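Local atomic coordinates of exopolygalacturonase (PDB entry 2UVF), a protein that probably hydrolyses the polygalacturonate of pectin from its chain ends, as an exo-acting glycoside hydrolase of family 28 that binds digalacturonic acid. Residues F162-D167 against G194-G199; V189-G194 against A215-S220; K309-K314 against R329-M334; Q389-F394 against K422-F427; Q418-G423 against W447-L452. All blocks are in the same frame, centred on the assembly; numbering follows the deposited sequence.

Interaction 1: residues F162-D167 against G194-G199; sequences FGAIDD and GTYKSG
Gly194 opens the strand and lies against the side chain of Asp166. Its CA is 3.7 Å from Asp166 CG. The backbone there has phi 129°, a region suited to glycine. Thr195 carries the single hydrogen bond across the contact. Its N donates to Asp166 OD2 over 3.1 Å, and the N-H points fairly straight at the oxygen. The donor sits well above the carboxylate plane. Asp166 reaches this place with CG anti to its backbone N (chi1 162°). Tyr196 follows and supplies the apolar part. Its CG is anti to the carbonyl carbon, and the ring turns toward the loop. Asp166 CB lies over one ring face. The carbonyl carbon of Ala164 meets the ring edge, 4.0 Å from Tyr196 CE1. Ala164 CB adds a contact with Tyr196 CD1 at 4.1 Å. The hydroxyl of Tyr196 is hydrogen-bonded to Arg160 and to the backbone O of Ala193, which fixes the ring at its far end. Beyond Tyr196 the strand leaves segment 162-167. That segment is part of the loop from strand 156-158 to helix 173-181, where Ala164 packs on Ala175, while strand 194-202 pairs with strand 215-219 in the parallel beta-helix.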
# COMPACT_ATOMS: atom_id res chain seq x y z
N PHE A 162 -27.33 9.41 -17.09
CA PHE A 162 -26.69 9.25 -18.40
C PHE A 162 -26.89 7.85 -18.97
O PHE A 162 -26.20 7.46 -19.91
CB PHE A 162 -25.20 9.60 -18.34
CG PHE A 162 -24.94 11.03 -17.99
CD1 PHE A 162 -24.57 11.94 -18.98
CD2 PHE A 162 -25.07 11.48 -16.67
CE1 PHE A 162 -24.32 13.27 -18.66
CE2 PHE A 162 -24.82 12.81 -16.35
CZ PHE A 162 -24.46 13.70 -17.34
N GLY A 163 -27.84 7.11 -18.39
CA GLY A 163 -28.24 5.82 -18.93
C GLY A 163 -27.57 4.58 -18.36
O GLY A 163 -27.67 3.50 -18.95
N ALA A 164 -26.90 4.74 -17.23
CA ALA A 164 -26.31 3.59 -16.55
C ALA A 164 -27.36 2.84 -15.75
O ALA A 164 -28.16 3.45 -15.03
CB ALA A 164 -25.15 4.01 -15.65
N ILE A 165 -27.36 1.52 -15.89
CA ILE A 165 -28.39 0.69 -15.30
C ILE A 165 -27.81 -0.62 -14.74
O ILE A 165 -26.94 -1.24 -15.36
CB ILE A 165 -29.56 0.45 -16.31
CG1 ILE A 165 -30.63 -0.48 -15.72
CG2 ILE A 165 -29.01 0.01 -17.67
CD1 ILE A 165 -31.51 -1.14 -16.74
N ASP A 166 -28.30 -1.00 -13.56
CA ASP A 166 -27.96 -2.28 -12.95
C ASP A 166 -28.75 -3.41 -13.61
O ASP A 166 -29.93 -3.64 -13.28
CB ASP A 166 -28.23 -2.22 -11.43
CG ASP A 166 -28.32 -3.61 -10.77
OD1 ASP A 166 -29.19 -3.76 -9.87
OD2 ASP A 166 -27.55 -4.53 -11.13
N ASP A 167 -28.11 -4.11 -14.55
CA ASP A 167 -28.65 -5.39 -15.06
C ASP A 167 -27.61 -6.52 -14.91
O ASP A 167 -27.48 -7.01 -13.80
CB ASP A 167 -29.33 -5.28 -16.45
CG ASP A 167 -28.92 -4.04 -17.25
OD1 ASP A 167 -27.84 -3.47 -16.96
OD2 ASP A 167 -29.67 -3.64 -18.17
N GLY A 194 -26.22 -1.09 -6.91
CA GLY A 194 -26.40 -1.82 -8.16
C GLY A 194 -25.08 -2.27 -8.74
O GLY A 194 -24.02 -1.72 -8.43
N THR A 195 -25.14 -3.28 -9.60
CA THR A 195 -23.97 -3.82 -10.28
C THR A 195 -23.90 -3.32 -11.72
O THR A 195 -24.66 -3.77 -12.59
CB THR A 195 -24.00 -5.35 -10.25
OG1 THR A 195 -24.00 -5.78 -8.88
CG2 THR A 195 -22.78 -5.94 -10.96
N TYR A 196 -22.96 -2.39 -11.95
CA TYR A 196 -22.73 -1.75 -13.25
C TYR A 196 -21.44 -2.24 -13.93
O TYR A 196 -20.34 -1.82 -13.56
CB TYR A 196 -22.64 -0.22 -13.06
CG TYR A 196 -23.81 0.38 -12.30
CD1 TYR A 196 -24.87 0.98 -12.96
CD2 TYR A 196 -23.84 0.35 -10.90
CE1 TYR A 196 -25.96 1.53 -12.25
CE2 TYR A 196 -24.91 0.91 -10.18
CZ TYR A 196 -25.96 1.49 -10.86
OH TYR A 196 -27.00 2.02 -10.15
N LYS A 197 -21.59 -3.15 -14.90
CA LYS A 197 -20.46 -3.58 -15.74
C LYS A 197 -19.93 -2.39 -16.55
O LYS A 197 -20.71 -1.54 -17.02
CB LYS A 197 -20.85 -4.74 -16.67
CG LYS A 197 -19.70 -5.26 -17.52
CD LYS A 197 -19.91 -6.68 -18.02
CE LYS A 197 -19.53 -7.70 -16.94
NZ LYS A 197 -18.91 -8.91 -17.51
N SER A 198 -18.61 -2.30 -16.68
CA SER A 198 -17.99 -1.18 -17.37
C SER A 198 -16.61 -1.59 -17.89
O SER A 198 -16.00 -2.52 -17.38
CB SER A 198 -17.89 0.04 -16.45
OG SER A 198 -17.14 1.10 -17.03
N GLY A 199 -16.16 -0.89 -18.94
CA GLY A 199 -14.79 -1.03 -19.44
C GLY A 199 -13.96 0.10 -18.89
O GLY A 199 -14.40 0.82 -17.98

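Interaction 2: residues V189-G194 against A215-S220; sequences VEIPAG and AILLGS
The flat groups in this contact are peptide planes, since no aromatic ring takes part. The carbonyl of Gly194 receives the N-H of Ile216. The donor lies 26° above the carbonyl plane, so it is off the lone-pair direction. The Gly194 O to Ile216 N distance is 2.9 Å, and the N-H...O angle of 173° is almost straight. CA of Ala215 also lies close to this oxygen, 3.7 Å from Gly194 O. The carbonyl of Pro192 meets the methyl of Ala215, with Pro192 O 3.3 Å from Ala215 CB. CA of Ala193 approaches the backbone amide of Ala215, with Ala193 CA 3.7 Å from Ala215 N.

Gly194 and Ala215 form a parallel bridge at the start of their strands. The chain leaves strand 187-191 at Ile191, turns through Pro192 and Ala193, and starts strand 194-202. This is a corner of a parallel beta-helix coil, and strand 215-219 belongs to the next layer. Ile191 points toward that layer. Its CG2, anti to the backbone N, packs on Ala215 with CG2 to CB at 4.0 Å. Its CD1 reaches Leu217 CD1 more loosely, at 4.5 Å. Leu217 also touches Leu211 and Ser198, and Ile191 touches Leu209 and Tyr196. Ile216 points away from segment 189-194 and packs on Thr195 and Val268.

The chemistry is therefore one short, nearly straight backbone bond beside a small patch of aliphatic carbon. The bond is one of several between strands 194-202 and 215-219 that hold the two layers in register, and the apolar carbons fill the inside of the corner.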
# COMPACT_ATOMS: atom_id res chain seq x y z
N VAL A 189 -19.22 12.55 -9.06
CA VAL A 189 -19.96 11.55 -9.83
C VAL A 189 -20.37 10.42 -8.89
O VAL A 189 -19.52 9.85 -8.21
CB VAL A 189 -19.11 11.01 -11.02
CG1 VAL A 189 -19.89 10.01 -11.86
CG2 VAL A 189 -18.63 12.15 -11.88
N GLU A 190 -21.67 10.11 -8.83
CA GLU A 190 -22.21 9.06 -7.98
C GLU A 190 -22.55 7.80 -8.77
O GLU A 190 -23.23 7.88 -9.79
CB GLU A 190 -23.49 9.51 -7.24
CG GLU A 190 -23.49 10.93 -6.69
CD GLU A 190 -22.95 11.07 -5.27
OE1 GLU A 190 -22.16 10.20 -4.83
OE2 GLU A 190 -23.30 12.07 -4.60
N ILE A 191 -22.06 6.65 -8.30
CA ILE A 191 -22.51 5.33 -8.75
C ILE A 191 -23.32 4.70 -7.60
O ILE A 191 -22.72 4.08 -6.69
CB ILE A 191 -21.32 4.40 -9.13
CG1 ILE A 191 -20.48 5.02 -10.26
CG2 ILE A 191 -21.80 2.99 -9.48
CD1 ILE A 191 -19.12 4.42 -10.45
N PRO A 192 -24.66 4.87 -7.59
CA PRO A 192 -25.55 4.29 -6.57
C PRO A 192 -25.52 2.76 -6.47
O PRO A 192 -24.88 2.09 -7.28
CB PRO A 192 -26.95 4.77 -7.02
CG PRO A 192 -26.81 5.11 -8.47
CD PRO A 192 -25.43 5.68 -8.57
N ALA A 193 -26.23 2.21 -5.47
CA ALA A 193 -26.42 0.76 -5.34
C ALA A 193 -26.77 0.11 -6.69
O ALA A 193 -27.50 0.68 -7.50
CB ALA A 193 -27.48 0.43 -4.28
N GLY A 194 -26.22 -1.09 -6.91
CA GLY A 194 -26.40 -1.82 -8.16
C GLY A 194 -25.08 -2.27 -8.74
O GLY A 194 -24.02 -1.72 -8.43
N ALA A 215 -23.01 -0.09 -4.21
CA ALA A 215 -22.46 0.03 -5.57
C ALA A 215 -21.35 -0.96 -5.90
O ALA A 215 -20.39 -1.10 -5.15
CB ALA A 215 -21.95 1.45 -5.83
N ILE A 216 -21.46 -1.65 -7.04
CA ILE A 216 -20.35 -2.47 -7.56
C ILE A 216 -20.02 -2.04 -8.98
O ILE A 216 -20.83 -2.20 -9.91
CB ILE A 216 -20.63 -3.99 -7.52
CG1 ILE A 216 -20.95 -4.45 -6.10
CG2 ILE A 216 -19.44 -4.78 -8.07
CD1 ILE A 216 -21.46 -5.89 -6.02
N LEU A 217 -18.83 -1.48 -9.14
CA LEU A 217 -18.25 -1.27 -10.45
C LEU A 217 -17.53 -2.54 -10.87
O LEU A 217 -16.44 -2.87 -10.37
CB LEU A 217 -17.32 -0.04 -10.48
CG LEU A 217 -16.74 0.34 -11.85
CD1 LEU A 217 -17.82 0.83 -12.83
CD2 LEU A 217 -15.63 1.37 -11.70
N LEU A 218 -18.17 -3.26 -11.79
CA LEU A 218 -17.70 -4.53 -12.30
C LEU A 218 -16.94 -4.38 -13.64
O LEU A 218 -17.46 -3.82 -14.60
CB LEU A 218 -18.86 -5.54 -12.44
CG LEU A 218 -18.57 -7.00 -12.82
CD1 LEU A 218 -17.51 -7.65 -11.93
CD2 LEU A 218 -19.84 -7.85 -12.82
N GLY A 219 -15.71 -4.88 -13.69
CA GLY A 219 -14.96 -4.89 -14.93
C GLY A 219 -15.65 -5.70 -16.00
O GLY A 219 -16.29 -6.71 -15.71
N SER A 220 -15.56 -5.22 -17.24
CA SER A 220 -15.97 -6.00 -18.40
C SER A 220 -14.94 -7.11 -18.56
O SER A 220 -13.79 -6.96 -18.16
CB SER A 220 -16.03 -5.13 -19.65
OG SER A 220 -16.03 -5.91 -20.83

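Interaction 3: residues K309-K314 against R329-M334; sequences KNQVEK and RRSSLM
Gln311 has CG anti to its carbonyl carbon (chi1 -72°), and the chain runs extended beyond it (chi2 178°). This carries the amide from helix 307-317 straight to the backbone of the loop before strand 334-339. Ser331 turns OG anti to its own carbonyl carbon (chi1 -83°), which places it beside its backbone N. The two groups then meet by a pair of hydrogen bonds. Ser331 N donates to Gln311 OE1 at 2.8 Å, from somewhat above the carbonyl plane. Gln311 NE2 donates to Ser331 OG at 3.0 Å, with OG in the amide plane. On the way, Gln311 CB passes Arg329 O at 3.4 Å. Beside this, Val312 and Arg330 lie alongside each other, pointing the same way, with Val312 CG2 4.1 Å from Arg330 CG. The Arg330 guanidinium turns to other partners: Asn379, a residue of the glycan pocket, and the backbone O of Ala353 and Asn378. Ser331 OG is also bonded to Ala242 O.

Both ends of one buried amide are thus bonded to one residue, which fixes the amide's rotation. Gln311 ties the loop to helix 307-317 at Ser331, next to Arg330, which reaches the pocket in the second shell through Asn379.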
# COMPACT_ATOMS: atom_id res chain seq x y z
N LYS A 309 -8.05 -14.27 -18.55
CA LYS A 309 -8.10 -15.33 -19.58
C LYS A 309 -8.17 -14.70 -20.97
O LYS A 309 -7.32 -14.98 -21.82
CB LYS A 309 -9.30 -16.24 -19.36
CG LYS A 309 -9.49 -17.32 -20.41
CD LYS A 309 -10.76 -18.10 -20.13
CE LYS A 309 -10.94 -19.29 -21.05
NZ LYS A 309 -11.90 -20.30 -20.44
N ASN A 310 -9.17 -13.83 -21.17
CA ASN A 310 -9.50 -13.21 -22.44
C ASN A 310 -8.44 -12.28 -23.00
O ASN A 310 -8.19 -12.27 -24.21
CB ASN A 310 -10.85 -12.49 -22.33
CG ASN A 310 -12.02 -13.45 -22.07
OD1 ASN A 310 -11.87 -14.67 -22.15
ND2 ASN A 310 -13.19 -12.90 -21.78
N GLN A 311 -7.82 -11.50 -22.12
CA GLN A 311 -6.72 -10.60 -22.51
C GLN A 311 -5.44 -11.36 -22.90
O GLN A 311 -4.76 -10.97 -23.86
CB GLN A 311 -6.47 -9.56 -21.41
CG GLN A 311 -7.56 -8.50 -21.29
CD GLN A 311 -7.32 -7.48 -20.17
OE1 GLN A 311 -6.95 -7.85 -19.04
NE2 GLN A 311 -7.55 -6.21 -20.46
N VAL A 312 -5.12 -12.44 -22.18
CA VAL A 312 -3.95 -13.27 -22.55
C VAL A 312 -4.18 -14.01 -23.89
O VAL A 312 -3.31 -14.01 -24.76
CB VAL A 312 -3.47 -14.22 -21.40
CG1 VAL A 312 -2.31 -15.09 -21.82
CG2 VAL A 312 -3.10 -13.41 -20.15
N GLU A 313 -5.35 -14.61 -24.05
CA GLU A 313 -5.72 -15.24 -25.33
C GLU A 313 -5.69 -14.26 -26.53
O GLU A 313 -5.19 -14.59 -27.59
CB GLU A 313 -7.07 -15.96 -25.20
CG GLU A 313 -7.01 -17.11 -24.14
CD GLU A 313 -8.29 -17.92 -24.03
OE1 GLU A 313 -9.34 -17.48 -24.57
OE2 GLU A 313 -8.24 -19.01 -23.40
N LYS A 314 -6.19 -13.04 -26.33
CA LYS A 314 -6.15 -12.01 -27.37
C LYS A 314 -4.72 -11.58 -27.72
O LYS A 314 -4.38 -11.45 -28.89
CB LYS A 314 -7.03 -10.82 -26.98
CG LYS A 314 -6.83 -9.61 -27.89
CD LYS A 314 -8.05 -8.71 -27.95
CE LYS A 314 -8.03 -7.88 -29.23
NZ LYS A 314 -8.29 -8.73 -30.45
N ARG A 329 -0.16 -7.76 -20.45
CA ARG A 329 -1.41 -7.44 -21.14
C ARG A 329 -2.71 -7.64 -20.34
O ARG A 329 -3.80 -7.46 -20.88
CB ARG A 329 -1.46 -8.17 -22.50
CG ARG A 329 -0.23 -7.95 -23.42
CD ARG A 329 -0.24 -6.57 -24.03
NE ARG A 329 -1.55 -6.29 -24.62
CZ ARG A 329 -2.05 -5.08 -24.80
NH1 ARG A 329 -1.35 -4.00 -24.44
NH2 ARG A 329 -3.26 -4.95 -25.34
N ARG A 330 -2.61 -7.98 -19.06
CA ARG A 330 -3.81 -7.99 -18.18
C ARG A 330 -4.02 -6.60 -17.61
O ARG A 330 -3.07 -5.95 -17.21
CB ARG A 330 -3.63 -8.98 -17.03
CG ARG A 330 -3.30 -10.38 -17.46
CD ARG A 330 -3.13 -11.30 -16.28
NE ARG A 330 -1.75 -11.36 -15.80
CZ ARG A 330 -1.41 -11.44 -14.51
NH1 ARG A 330 -2.34 -11.44 -13.56
NH2 ARG A 330 -0.13 -11.51 -14.18
N SER A 331 -5.27 -6.14 -17.59
CA SER A 331 -5.62 -4.83 -17.01
C SER A 331 -5.53 -4.81 -15.47
O SER A 331 -6.17 -5.61 -14.78
CB SER A 331 -7.03 -4.42 -17.42
OG SER A 331 -7.08 -3.80 -18.71
N SER A 332 -4.74 -3.88 -14.95
CA SER A 332 -4.75 -3.55 -13.52
C SER A 332 -6.08 -2.91 -13.14
O SER A 332 -6.87 -2.52 -14.02
CB SER A 332 -3.61 -2.59 -13.18
OG SER A 332 -2.39 -3.29 -13.22
N LEU A 333 -6.33 -2.79 -11.85
CA LEU A 333 -7.60 -2.24 -11.42
C LEU A 333 -7.66 -0.71 -11.57
O LEU A 333 -8.66 -0.16 -12.02
CB LEU A 333 -7.92 -2.68 -9.98
CG LEU A 333 -9.37 -2.43 -9.56
CD1 LEU A 333 -10.08 -3.74 -9.17
CD2 LEU A 333 -9.42 -1.38 -8.46
N MET A 334 -6.59 -0.03 -11.19
CA MET A 334 -6.57 1.42 -11.17
C MET A 334 -5.17 1.89 -11.48
O MET A 334 -4.22 1.39 -10.91
CB MET A 334 -7.02 1.96 -9.81
CG MET A 334 -7.31 3.44 -9.82
SD MET A 334 -7.77 4.13 -8.23
CE MET A 334 -9.37 3.36 -7.94

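Interaction 4: residues Q389-F394 against K422-F427; sequences QNVMVF and KGAWLF
Phe394 and Phe427 hold their rings in the same crowded position, with CG between the backbone N and the carbonyl carbon (chi1 67° and 63°). The rings are parallel but slid apart, with centroids 5.0 Å apart, so they barely overlap. The close contact is instead a CH-pi one: Phe394 CB lies 3.6 Å from the centroid of the Phe427 ring, over its face. The opposite face of Phe427 is taken by Trp425, two residues back in its own strand. Trp425 has CG anti to the backbone N (chi1 -177°) and receives Phe427 CE2 over the centre of one indole face.

Met392 also has CG anti to the backbone N and runs alongside Trp425. A bend at chi3 lays its methyl against the indole, with CE 3.8 Å from Trp425 CE3. Its CG is 3.7 Å from Phe427 CE2, and SD stands at the edge of that ring, a Met-aromatic contact.

On the other sheet face Val391 CG2 meets Ala424 CB at 3.8 Å, and Val393 CB meets Leu426 CD1 at 3.7 Å. Val393 and Leu426 touch Ile405, Ala424 and Leu426 touch Phe407, and Val391 packs on Val365.

Backbone hydrogen bonds of a parallel pair join the strands, among them Val391 N to Gly423 O at 2.7 Å. Aliphatic groups thus line the inner face, while aromatic and sulfur groups cluster on the outer one, partly covered by Gln113, with Gln389 and Lys422 further along.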
# COMPACT_ATOMS: atom_id res chain seq x y z
N GLN A 389 5.76 10.91 -4.83
CA GLN A 389 6.31 11.69 -3.72
C GLN A 389 5.26 12.13 -2.75
O GLN A 389 4.17 12.52 -3.14
CB GLN A 389 7.13 12.88 -4.24
CG GLN A 389 8.11 12.48 -5.35
CD GLN A 389 9.35 13.33 -5.41
OE1 GLN A 389 9.34 14.51 -5.04
NE2 GLN A 389 10.44 12.74 -5.88
N ASN A 390 5.60 12.04 -1.46
CA ASN A 390 4.69 12.43 -0.37
C ASN A 390 3.36 11.63 -0.42
O ASN A 390 2.33 12.15 -0.81
CB ASN A 390 4.48 13.96 -0.39
CG ASN A 390 3.67 14.47 0.79
OD1 ASN A 390 2.77 15.30 0.61
ND2 ASN A 390 3.98 14.00 2.00
N VAL A 391 3.43 10.36 -0.04
CA VAL A 391 2.27 9.45 -0.03
C VAL A 391 1.94 8.92 1.39
O VAL A 391 2.77 8.88 2.28
CB VAL A 391 2.39 8.29 -1.08
CG1 VAL A 391 2.88 8.81 -2.46
CG2 VAL A 391 3.30 7.16 -0.60
N MET A 392 0.69 8.53 1.59
CA MET A 392 0.21 8.20 2.93
C MET A 392 -0.85 7.13 2.81
O MET A 392 -1.71 7.23 1.96
CB MET A 392 -0.41 9.45 3.54
CG MET A 392 -0.52 9.43 5.01
SD MET A 392 -1.60 10.78 5.51
CE MET A 392 -0.54 12.21 5.28
N VAL A 393 -0.73 6.08 3.63
CA VAL A 393 -1.73 5.03 3.71
C VAL A 393 -2.06 4.73 5.18
O VAL A 393 -1.20 4.30 5.95
CB VAL A 393 -1.22 3.73 3.02
CG1 VAL A 393 -2.14 2.55 3.29
CG2 VAL A 393 -1.06 3.93 1.52
N PHE A 394 -3.32 4.94 5.55
CA PHE A 394 -3.77 4.63 6.89
C PHE A 394 -5.18 4.04 6.91
O PHE A 394 -5.95 4.25 5.97
CB PHE A 394 -3.65 5.85 7.82
CG PHE A 394 -4.57 7.01 7.48
CD1 PHE A 394 -5.71 7.25 8.25
CD2 PHE A 394 -4.24 7.93 6.47
CE1 PHE A 394 -6.54 8.34 8.00
CE2 PHE A 394 -5.07 9.04 6.20
CZ PHE A 394 -6.22 9.24 6.96
N LYS A 422 9.93 9.05 -3.18
CA LYS A 422 10.38 9.78 -1.98
C LYS A 422 9.23 10.25 -1.07
O LYS A 422 8.39 11.04 -1.48
CB LYS A 422 11.27 10.98 -2.40
CG LYS A 422 11.70 11.91 -1.26
CD LYS A 422 12.62 13.07 -1.70
CE LYS A 422 12.78 14.05 -0.52
NZ LYS A 422 13.42 15.40 -0.82
N GLY A 423 9.21 9.77 0.17
CA GLY A 423 8.20 10.22 1.14
C GLY A 423 6.95 9.37 1.27
O GLY A 423 5.92 9.63 0.62
N ALA A 424 7.00 8.35 2.14
CA ALA A 424 5.83 7.48 2.38
C ALA A 424 5.53 7.35 3.88
O ALA A 424 6.42 7.17 4.68
CB ALA A 424 6.06 6.13 1.78
N TRP A 425 4.27 7.43 4.26
CA TRP A 425 3.95 7.29 5.67
C TRP A 425 2.84 6.26 5.80
O TRP A 425 1.74 6.44 5.30
CB TRP A 425 3.67 8.67 6.28
CG TRP A 425 3.39 8.77 7.74
CD1 TRP A 425 3.78 7.93 8.74
CD2 TRP A 425 2.64 9.82 8.36
NE1 TRP A 425 3.30 8.37 9.96
CE2 TRP A 425 2.61 9.54 9.75
CE3 TRP A 425 2.00 10.97 7.88
CZ2 TRP A 425 1.96 10.38 10.66
CZ3 TRP A 425 1.35 11.80 8.79
CH2 TRP A 425 1.34 11.51 10.17
N LEU A 426 3.17 5.13 6.40
CA LEU A 426 2.22 4.01 6.39
C LEU A 426 1.85 3.67 7.83
O LEU A 426 2.66 3.11 8.54
CB LEU A 426 2.82 2.78 5.67
CG LEU A 426 3.41 2.88 4.24
CD1 LEU A 426 2.52 3.69 3.28
CD2 LEU A 426 4.82 3.44 4.24
N PHE A 427 0.65 4.05 8.26
CA PHE A 427 0.25 3.91 9.66
C PHE A 427 -1.19 3.42 9.87
O PHE A 427 -2.04 3.62 9.03
CB PHE A 427 0.55 5.21 10.45
CG PHE A 427 -0.23 6.43 9.98
CD1 PHE A 427 -1.41 6.80 10.62
CD2 PHE A 427 0.24 7.22 8.93
CE1 PHE A 427 -2.15 7.94 10.22
CE2 PHE A 427 -0.49 8.36 8.50
CZ PHE A 427 -1.68 8.71 9.15

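Interaction 5: residues Q418-G423 against W447-L452; sequences QEPMKG and WIEDIL
Three backbone hydrogen bonds join the strands. Met421 N donates to Trp447 O at 2.9 Å with a bent N-H, while Glu449 N donates to Met421 O at 2.8 Å. Gly423 N then donates to Glu449 O at 3.0 Å, the straightest of the three. CA-H...O contacts run alongside, such as Ile448 CA to Met421 O. This is the parallel pairing of successive beta-helix coils, and strand 421-427 lies between strands 391-394 and 448-459. The two short strand segments are already twisted by 32°.

Among the apolar contacts, Met421 CB meets Ile448 CG1 at 4.0 Å, on the side where both residues touch Phe407. Just before the strands, Pro420 CB approaches Trp447 CB at 4.2 Å.

The polar side chains are close but form no salt bridge here. Glu449 sits with CG in the crowded position (chi1 68°) and extends across Lys422, bringing OE2 3.3 Å from Lys422 CD. Asp450 runs alongside Lys422, with OD2 4.5 Å from Lys422 NZ, beyond salt-bridge range. The field of the two carboxylates would probably still stabilise the ammonium. Glu449 OE1 is held in a salt bridge by Arg478, and Asp450 OD1 is hydrogen-bonded to Asn479.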
# COMPACT_ATOMS: atom_id res chain seq x y z
N GLN A 418 13.43 9.98 -14.17
CA GLN A 418 12.23 10.06 -13.32
C GLN A 418 12.63 10.36 -11.87
O GLN A 418 13.75 10.05 -11.44
CB GLN A 418 11.43 8.75 -13.40
CG GLN A 418 11.84 7.78 -14.54
CD GLN A 418 11.37 6.35 -14.32
OE1 GLN A 418 10.16 6.09 -14.29
NE2 GLN A 418 12.31 5.42 -14.18
N GLU A 419 11.71 10.98 -11.14
CA GLU A 419 11.82 11.26 -9.71
C GLU A 419 12.17 10.04 -8.86
O GLU A 419 11.77 8.93 -9.18
CB GLU A 419 10.45 11.66 -9.21
CG GLU A 419 10.12 13.11 -9.14
CD GLU A 419 8.66 13.26 -8.77
OE1 GLU A 419 8.21 14.41 -8.59
OE2 GLU A 419 7.97 12.21 -8.66
N PRO A 420 12.88 10.25 -7.74
CA PRO A 420 12.93 9.12 -6.83
C PRO A 420 11.54 8.90 -6.18
O PRO A 420 10.73 9.84 -6.12
CB PRO A 420 13.98 9.54 -5.81
CG PRO A 420 13.95 11.01 -5.82
CD PRO A 420 13.63 11.41 -7.22
N MET A 421 11.26 7.65 -5.79
CA MET A 421 10.11 7.33 -4.93
C MET A 421 10.45 7.86 -3.52
O MET A 421 11.19 7.21 -2.77
CB MET A 421 9.85 5.81 -4.97
CG MET A 421 8.69 5.26 -4.13
SD MET A 421 7.06 5.94 -4.46
CE MET A 421 6.83 6.98 -3.00
N LYS A 422 9.93 9.05 -3.18
CA LYS A 422 10.38 9.78 -1.98
C LYS A 422 9.23 10.25 -1.07
O LYS A 422 8.39 11.04 -1.48
CB LYS A 422 11.27 10.98 -2.40
CG LYS A 422 11.70 11.91 -1.26
CD LYS A 422 12.62 13.07 -1.70
CE LYS A 422 12.78 14.05 -0.52
NZ LYS A 422 13.42 15.40 -0.82
N GLY A 423 9.21 9.77 0.17
CA GLY A 423 8.20 10.22 1.14
C GLY A 423 6.95 9.37 1.27
O GLY A 423 5.92 9.63 0.62
N TRP A 447 15.90 5.33 -6.85
CA TRP A 447 15.93 5.38 -5.38
C TRP A 447 14.54 5.35 -4.74
O TRP A 447 13.62 6.05 -5.17
CB TRP A 447 16.76 6.57 -4.84
CG TRP A 447 18.26 6.37 -4.97
CD1 TRP A 447 19.09 6.93 -5.90
CD2 TRP A 447 19.10 5.54 -4.14
NE1 TRP A 447 20.38 6.50 -5.71
CE2 TRP A 447 20.42 5.66 -4.63
CE3 TRP A 447 18.86 4.72 -3.03
CZ2 TRP A 447 21.50 4.98 -4.06
CZ3 TRP A 447 19.94 4.05 -2.45
CH2 TRP A 447 21.24 4.18 -2.97
N ILE A 448 14.40 4.51 -3.72
CA ILE A 448 13.24 4.52 -2.83
C ILE A 448 13.71 5.05 -1.49
O ILE A 448 14.69 4.56 -0.93
CB ILE A 448 12.60 3.10 -2.68
CG1 ILE A 448 12.05 2.62 -4.04
CG2 ILE A 448 11.50 3.11 -1.59
CD1 ILE A 448 12.04 1.12 -4.22
N GLU A 449 13.02 6.05 -0.95
CA GLU A 449 13.57 6.74 0.20
C GLU A 449 12.54 7.48 1.05
O GLU A 449 11.46 7.84 0.57
CB GLU A 449 14.65 7.72 -0.27
CG GLU A 449 14.10 8.89 -1.08
CD GLU A 449 15.17 9.65 -1.86
OE1 GLU A 449 16.33 9.19 -1.93
OE2 GLU A 449 14.81 10.70 -2.42
N ASP A 450 12.91 7.72 2.31
CA ASP A 450 12.11 8.47 3.27
C ASP A 450 10.77 7.77 3.51
O ASP A 450 9.72 8.39 3.37
CB ASP A 450 11.86 9.92 2.82
CG ASP A 450 13.14 10.68 2.41
OD1 ASP A 450 14.28 10.25 2.73
OD2 ASP A 450 12.98 11.76 1.77
N ILE A 451 10.85 6.50 3.90
CA ILE A 451 9.69 5.63 4.11
C ILE A 451 9.53 5.37 5.62
O ILE A 451 10.45 4.86 6.26
CB ILE A 451 9.86 4.24 3.38
CG1 ILE A 451 10.32 4.37 1.90
CG2 ILE A 451 8.62 3.37 3.50
CD1 ILE A 451 9.39 5.18 0.95
N LEU A 452 8.36 5.70 6.17
CA LEU A 452 8.04 5.41 7.59
C LEU A 452 6.78 4.55 7.81
O LEU A 452 5.66 5.00 7.57
CB LEU A 452 8.00 6.71 8.44
CG LEU A 452 7.60 6.59 9.93
CD1 LEU A 452 8.55 5.68 10.71
CD2 LEU A 452 7.48 7.93 10.61

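The five contacts follow the parallel beta-helix from its N-terminal end. Interactions 1 and 2 come first and interleave along the chain. They share Gly194 and meet where strand 194-202 pairs with strand 215-219, with centres about 6 Å apart. Interaction 3, a helix on a loop outside the coils, lies about 20 Å from interaction 2 between centres. Interactions 4 and 5 come last. They use the two edges of strand 421-427, share Lys422 and Gly423, and have centres about 10 Å apart. Interactions 1 and 5 are about 39 Å apart between centres, on opposite sides of the chain's centre. Stacked coils thus form a long scaffold, and the bound sugar lies nearer interactions 3 and 5 than interaction 4.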